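SorB (PDB 6B2V) is a polyketide synthase whose pyran synthase domain, from module nine of the sorangicin antibiotic pathway, closes a pyran ring in the growing polyketide. Local coordinates at residues Phe54-Asp57 against His58-Phe62; Glu201-Leu204 against Leu205-Asn208. All blocks are in the same frame, centred on the assembly; numbering follows the deposited sequence.

Contact 1: Phe54-Asp57 against His58-Phe62; sequences FLMD and HEQLF
Phe54 presents its ring edge to the face of Phe62, an offset edge-to-face pair with planes at 88° and centroids 5.2 Å apart. Phe54 CE2 and CZ do the touching; Phe54 CE2 stands 3.6 Å from Phe62 CE2, toward the rim of the Phe62 ring. With chi1 83°, Phe54 CG sits between the backbone N and the carbonyl carbon, a setting that brings the CE2 and CZ edge to Phe62. Leu55 lies alongside: its CG lies over one face of the Phe54 ring, near the rim, and Leu55 CD2 rests 3.7 Å from Phe62 CA.

Beside this apolar cluster, Leu55 O takes two N-H groups from opposite faces of its carbonyl plane. His58 N donates from well above that plane at 3.0 Å to Leu55 O, and Gln60 N, less tilted, reaches the same oxygen at 3.0 Å. Water 1 joins Met56 O to Glu59 N, while water 2 joins Met56 O to Gln60 OE1. Gln60 bends at chi2 (-57°), bringing its amide back beside Met56, and its NE2 donates to Ile96 O and Gly50 O. His58 ND1 donates to Leu61 O at 2.8 Å, tying the imidazole across the type I' turn that runs from His58 to Leu61. Phe48 and Tyr67 also meet the Phe62 ring.

The end of helix 53-56 thus recalls a Schellman motif with its inner bond, Glu59 N to Met56 O, replaced by water 1. It leads into the loop before helix 64-77 of the N-terminal hotdog fold, probably the counterpart of the loop that carries the active-site histidine in related dehydratases.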
ATOM      1  N   PHE A  54      -4.186   9.467  10.013  1.00 23.06           N
ATOM      2  CA  PHE A  54      -4.303   8.537   8.887  1.00 25.45           C
ATOM      3  C   PHE A  54      -5.735   8.245   8.520  1.00 23.60           C
ATOM      4  O   PHE A  54      -5.997   7.942   7.406  1.00 23.31           O
ATOM      5  CB  PHE A  54      -3.394   7.322   8.965  1.00 23.52           C
ATOM      6  CG  PHE A  54      -3.924   6.214   9.807  1.00 24.31           C
ATOM      7  CD1 PHE A  54      -3.737   6.215  11.145  1.00 25.24           C
ATOM      8  CD2 PHE A  54      -4.609   5.198   9.249  1.00 23.91           C
ATOM      9  CE1 PHE A  54      -4.236   5.208  11.921  1.00 22.46           C
ATOM     10  CE2 PHE A  54      -5.125   4.200  10.010  1.00 20.37           C
ATOM     11  CZ  PHE A  54      -4.933   4.192  11.342  1.00 21.83           C
ATOM     12  N   LEU A  55      -6.631   8.206   9.497  1.00 21.65           N
ATOM     13  CA  LEU A  55      -8.053   8.074   9.246  1.00 23.42           C
ATOM     14  C   LEU A  55      -8.756   9.352   8.793  1.00 24.05           C
ATOM     15  O   LEU A  55      -9.559   9.368   7.922  1.00 25.22           O
ATOM     16  CB  LEU A  55      -8.788   7.433  10.443  1.00 23.34           C
ATOM     17  CG  LEU A  55      -8.367   5.992  10.702  1.00 23.89           C
ATOM     18  CD1 LEU A  55      -8.857   5.516  12.054  1.00 22.13           C
ATOM     19  CD2 LEU A  55      -8.886   5.091   9.626  1.00 19.78           C
ATOM     20  N   MET A  56      -8.422  10.450   9.441  1.00 26.13           N
ATOM     21  CA  MET A  56      -8.986  11.738   9.127  1.00 26.93           C
ATOM     22  C   MET A  56      -8.639  12.187   7.725  1.00 25.10           C
ATOM     23  O   MET A  56      -9.422  12.819   7.078  1.00 28.67           O
ATOM     24  CB  MET A  56      -8.558  12.760  10.140  1.00 30.20           C
ATOM     25  CG  MET A  56      -9.180  12.493  11.475  1.00 29.79           C
ATOM     26  SD  MET A  56      -9.434  13.993  12.421  1.00 40.84           S
ATOM     27  CE  MET A  56      -7.730  14.259  12.766  1.00 39.14           C
ATOM     28  N   ASP A  57      -7.471  11.766   7.284  1.00 28.34           N
ATOM     29  CA  ASP A  57      -6.932  12.082   5.956  1.00 26.91           C
ATOM     30  C   ASP A  57      -7.527  11.153   4.865  1.00 26.97           C
ATOM     31  O   ASP A  57      -7.184  11.251   3.732  1.00 25.48           O
ATOM     32  CB  ASP A  57      -5.392  11.927   5.932  1.00 26.29           C
ATOM     33  CG  ASP A  57      -4.632  13.027   6.707  1.00 30.11           C
ATOM     34  OD1 ASP A  57      -5.249  13.984   7.095  1.00 27.63           O
ATOM     35  OD2 ASP A  57      -3.431  12.861   6.927  1.00 29.20           O
ATOM     36  N   HIS A  58      -8.368  10.207   5.249  1.00 23.75           N
ATOM     37  CA  HIS A  58      -8.857   9.198   4.329  1.00 21.08           C
ATOM     38  C   HIS A  58     -10.341   8.870   4.446  1.00 23.34           C
ATOM     39  O   HIS A  58     -10.710   7.754   4.364  1.00 19.48           O
ATOM     40  CB  HIS A  58      -8.004   7.936   4.553  1.00 20.13           C
ATOM     41  CG  HIS A  58      -7.905   7.029   3.386  1.00 20.65           C
ATOM     42  ND1 HIS A  58      -8.635   5.872   3.300  1.00 17.05           N
ATOM     43  CD2 HIS A  58      -7.170   7.090   2.265  1.00 19.01           C
ATOM     44  CE1 HIS A  58      -8.339   5.258   2.185  1.00 20.17           C
ATOM     45  NE2 HIS A  58      -7.448   5.973   1.540  1.00 20.16           N
ATOM     46  N   GLU A  59     -11.145   9.849   4.794  1.00 21.81           N
ATOM     47  CA  GLU A  59     -12.598   9.732   4.909  1.00 22.07           C
ATOM     48  C   GLU A  59     -13.076   8.710   5.908  1.00 20.30           C
ATOM     49  O   GLU A  59     -14.079   8.123   5.721  1.00 24.30           O
ATOM     50  CB  GLU A  59     -13.264   9.533   3.568  1.00 23.47           C
ATOM     51  CG  GLU A  59     -13.092  10.708   2.623  1.00 26.14           C
ATOM     52  CD  GLU A  59     -13.731  10.537   1.262  1.00 29.75           C
ATOM     53  OE1 GLU A  59     -14.221   9.486   0.954  1.00 34.51           O
ATOM     54  OE2 GLU A  59     -13.723  11.498   0.482  1.00 35.74           O
ATOM     55  N   GLN A  60     -12.255   8.503   6.911  1.00 19.99           N
ATOM     56  CA  GLN A  60     -12.506   7.600   8.007  1.00 19.82           C
ATOM     57  C   GLN A  60     -12.429   6.128   7.651  1.00 21.93           C
ATOM     58  O   GLN A  60     -12.790   5.308   8.445  1.00 21.27           O
ATOM     59  CB  GLN A  60     -13.818   7.888   8.717  1.00 24.98           C
ATOM     60  CG  GLN A  60     -13.976   9.325   9.172  1.00 25.26           C
ATOM     61  CD  GLN A  60     -12.895   9.815  10.092  1.00 28.21           C
ATOM     62  OE1 GLN A  60     -12.375  10.871   9.906  1.00 31.05           O
ATOM     63  NE2 GLN A  60     -12.610   9.090  11.090  1.00 28.01           N
ATOM     64  N   LEU A  61     -11.900   5.847   6.482  1.00 18.59           N
ATOM     65  CA  LEU A  61     -11.757   4.497   5.977  1.00 17.71           C
ATOM     66  C   LEU A  61     -10.319   4.030   6.172  1.00 18.60           C
ATOM     67  O   LEU A  61      -9.423   4.638   5.742  1.00 16.64           O
ATOM     68  CB  LEU A  61     -12.152   4.461   4.504  1.00 17.33           C
ATOM     69  CG  LEU A  61     -11.817   3.190   3.741  1.00 17.86           C
ATOM     70  CD1 LEU A  61     -12.683   2.048   4.192  1.00 17.91           C
ATOM     71  CD2 LEU A  61     -11.934   3.369   2.263  1.00 20.63           C
ATOM     72  N   PHE A  62     -10.130   2.897   6.827  1.00 15.94           N
ATOM     73  CA  PHE A  62      -8.788   2.421   7.093  1.00 17.27           C
ATOM     74  C   PHE A  62      -8.189   2.072   5.757  1.00 14.94           C
ATOM     75  O   PHE A  62      -8.691   1.248   5.081  1.00 16.70           O
ATOM     76  CB  PHE A  62      -8.888   1.189   8.005  1.00 15.93           C
ATOM     77  CG  PHE A  62      -7.649   0.868   8.776  1.00 15.44           C
ATOM     78  CD1 PHE A  62      -6.649   0.169   8.216  1.00 12.92           C
ATOM     79  CD2 PHE A  62      -7.534   1.217  10.088  1.00 17.34           C
ATOM     80  CE1 PHE A  62      -5.526  -0.180   8.926  1.00 13.83           C
ATOM     81  CE2 PHE A  62      -6.396   0.909  10.808  1.00 18.61           C
ATOM     82  CZ  PHE A  62      -5.389   0.213  10.223  1.00 15.05           C
TER
HETATM   83  O   HOH W   1     -11.105  12.832   4.660  1.00 31.16           O
HETATM   84  O   HOH W   2     -12.123  12.309   7.537  1.00 37.04           O

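Contact 2: Glu201-Leu204 against Leu205-Asn208; sequences EAFL and LDPN
Phe203 lays one face of its ring under Pro207 CD in a CH-pi contact that reaches across the N-cap, Asp206, to the first residue of helix 207-225 in the C-terminal hotdog fold. Pro207 CD sits 3.7 Å from the ring centroid of Phe203 and 11° off the normal, so it lies almost squarely over the middle of the ring. The first torsion of Phe203 (chi1 -76°) sets CG beside the backbone N, which brings the ring under Pro207. On the same residue, Phe203 CD2 meets Asp206 OD2 at 3.7 Å, with the carboxylate plane turned 54° from the ring.

Leu205 takes the opposite course. Its side chain turns from the preceding residues and packs on Val65 of helix 64-77, although Leu205 CB still touches the carbonyl carbon of Leu204. Leu204 touches Arg72 of the same helix. The consecutive N-H groups of Leu204 and Leu205 are both taken by the Glu69 carboxylate, OE2 and OE1 respectively, which holds the bend in place. Water 3 bridges the backbone, donating to Leu204 O and accepting from Asp206 N at 2.9 Å.

Asp206 probably occupies the place of the active-site aspartate of related dehydratases. It also caps the helix: with its CG anti to the backbone N, its OD1 accepts from Asn208 N through the anti lone pair at 2.9 Å.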
ATOM      1  N   GLU A 201       7.491   9.250  12.479  1.00 27.29           N
ATOM      2  CA  GLU A 201       8.655   8.479  12.044  1.00 27.04           C
ATOM      3  C   GLU A 201       8.635   7.027  12.484  1.00 25.22           C
ATOM      4  O   GLU A 201       9.467   6.266  12.161  1.00 23.70           O
ATOM      5  CB  GLU A 201       9.994   9.185  12.320  1.00 31.61           C
ATOM      6  CG  GLU A 201      10.082  10.491  11.545  1.00 31.16           C
ATOM      7  CD  GLU A 201      11.353  11.263  11.815  1.00 32.62           C
ATOM      8  OE1 GLU A 201      11.216  12.492  11.995  1.00 38.11           O
ATOM      9  OE2 GLU A 201      12.395  10.642  11.853  1.00 26.49           O
ATOM     10  N   ALA A 202       7.630   6.676  13.270  1.00 19.26           N
ATOM     11  CA  ALA A 202       7.438   5.288  13.657  1.00 21.09           C
ATOM     12  C   ALA A 202       7.007   4.415  12.476  1.00 20.15           C
ATOM     13  O   ALA A 202       7.271   3.232  12.408  1.00 19.80           O
ATOM     14  CB  ALA A 202       6.456   5.165  14.785  1.00 22.91           C
ATOM     15  N   PHE A 203       6.334   5.046  11.539  1.00 24.40           N
ATOM     16  CA  PHE A 203       5.906   4.338  10.349  1.00 19.20           C
ATOM     17  C   PHE A 203       7.077   3.998   9.421  1.00 20.32           C
ATOM     18  O   PHE A 203       7.924   4.823   9.265  1.00 23.33           O
ATOM     19  CB  PHE A 203       4.984   5.220   9.510  1.00 17.57           C
ATOM     20  CG  PHE A 203       3.578   5.372  10.011  1.00 17.02           C
ATOM     21  CD1 PHE A 203       2.743   4.306  10.166  1.00 20.03           C
ATOM     22  CD2 PHE A 203       3.058   6.604  10.217  1.00 19.91           C
ATOM     23  CE1 PHE A 203       1.447   4.477  10.564  1.00 30.07           C
ATOM     24  CE2 PHE A 203       1.779   6.789  10.631  1.00 27.65           C
ATOM     25  CZ  PHE A 203       0.969   5.715  10.803  1.00 32.26           C
ATOM     26  N   LEU A 204       7.159   2.796   8.888  1.00 15.06           N
ATOM     27  CA  LEU A 204       8.132   2.521   7.861  1.00 16.75           C
ATOM     28  C   LEU A 204       7.481   3.084   6.588  1.00 20.44           C
ATOM     29  O   LEU A 204       8.015   3.969   5.957  1.00 19.23           O
ATOM     30  CB  LEU A 204       8.435   1.073   7.724  1.00 16.42           C
ATOM     31  CG  LEU A 204       9.386   0.693   6.600  1.00 21.25           C
ATOM     32  CD1 LEU A 204      10.609   1.576   6.521  1.00 29.14           C
ATOM     33  CD2 LEU A 204       9.798  -0.742   6.727  1.00 24.89           C
ATOM     34  N   LEU A 205       6.281   2.608   6.290  1.00 16.60           N
ATOM     35  CA  LEU A 205       5.486   3.186   5.218  1.00 16.72           C
ATOM     36  C   LEU A 205       4.261   3.926   5.805  1.00 16.97           C
ATOM     37  O   LEU A 205       3.313   3.311   6.134  1.00 16.74           O
ATOM     38  CB  LEU A 205       4.998   2.129   4.247  1.00 15.21           C
ATOM     39  CG  LEU A 205       4.269   2.612   2.995  1.00 14.17           C
ATOM     40  CD1 LEU A 205       5.107   3.579   2.179  1.00 16.34           C
ATOM     41  CD2 LEU A 205       3.856   1.440   2.161  1.00 17.01           C
ATOM     42  N   ASP A 206       4.332   5.244   5.870  1.00 15.98           N
ATOM     43  CA  ASP A 206       3.248   6.083   6.291  1.00 17.61           C
ATOM     44  C   ASP A 206       2.147   5.882   5.252  1.00 18.21           C
ATOM     45  O   ASP A 206       2.385   5.870   4.112  1.00 14.77           O
ATOM     46  CB  ASP A 206       3.683   7.581   6.247  1.00 21.02           C
ATOM     47  CG  ASP A 206       2.643   8.572   6.809  1.00 24.16           C
ATOM     48  OD1 ASP A 206       1.508   8.723   6.377  1.00 30.70           O
ATOM     49  OD2 ASP A 206       2.970   9.304   7.683  1.00 35.96           O
ATOM     50  N   PRO A 207       0.917   5.874   5.704  1.00 18.50           N
ATOM     51  CA  PRO A 207      -0.191   5.660   4.804  1.00 17.89           C
ATOM     52  C   PRO A 207      -0.286   6.723   3.733  1.00 15.82           C
ATOM     53  O   PRO A 207      -0.730   6.420   2.698  1.00 16.27           O
ATOM     54  CB  PRO A 207      -1.388   5.643   5.743  1.00 19.01           C
ATOM     55  CG  PRO A 207      -0.837   5.082   6.968  1.00 18.51           C
ATOM     56  CD  PRO A 207       0.523   5.652   7.102  1.00 19.74           C
ATOM     57  N   ASN A 208       0.043   7.947   4.047  1.00 14.17           N
ATOM     58  CA  ASN A 208      -0.040   8.970   3.026  1.00 15.28           C
ATOM     59  C   ASN A 208       0.935   8.713   1.857  1.00 16.21           C
ATOM     60  O   ASN A 208       0.600   8.958   0.732  1.00 14.06           O
ATOM     61  CB  ASN A 208       0.188  10.351   3.631  1.00 19.53           C
ATOM     62  CG  ASN A 208      -1.026  10.871   4.389  1.00 25.52           C
ATOM     63  OD1 ASN A 208      -2.091  10.464   4.147  1.00 28.01           O
ATOM     64  ND2 ASN A 208      -0.802  11.745   5.321  1.00 29.27           N
TER
HETATM   65  O   HOH W   3       6.786   6.627   5.083  1.00 21.09           O

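From the N terminus, strand 41-48 leads into helix 53-56, and contact 1 closes the turn that sends the chain toward helix 64-77. Contact 2 comes much later, after strand 187-192, and shapes the entry to helix 207-225. The two lie in series, neither nested nor crossed, with centres about 14 Å apart. One belongs to the N-terminal hotdog fold and the other to the C-terminal one, and they meet at the junction: Phe54 CB packs 3.9 Å from Pro207 CG, and Asp57 OD2 probably bonds to Asn208 ND2. These pairs join the end of helix 53-56 to the start of helix 207-225. Helix 64-77, which follows contact 1, also touches Phe203, Leu204, Leu205 and Pro207.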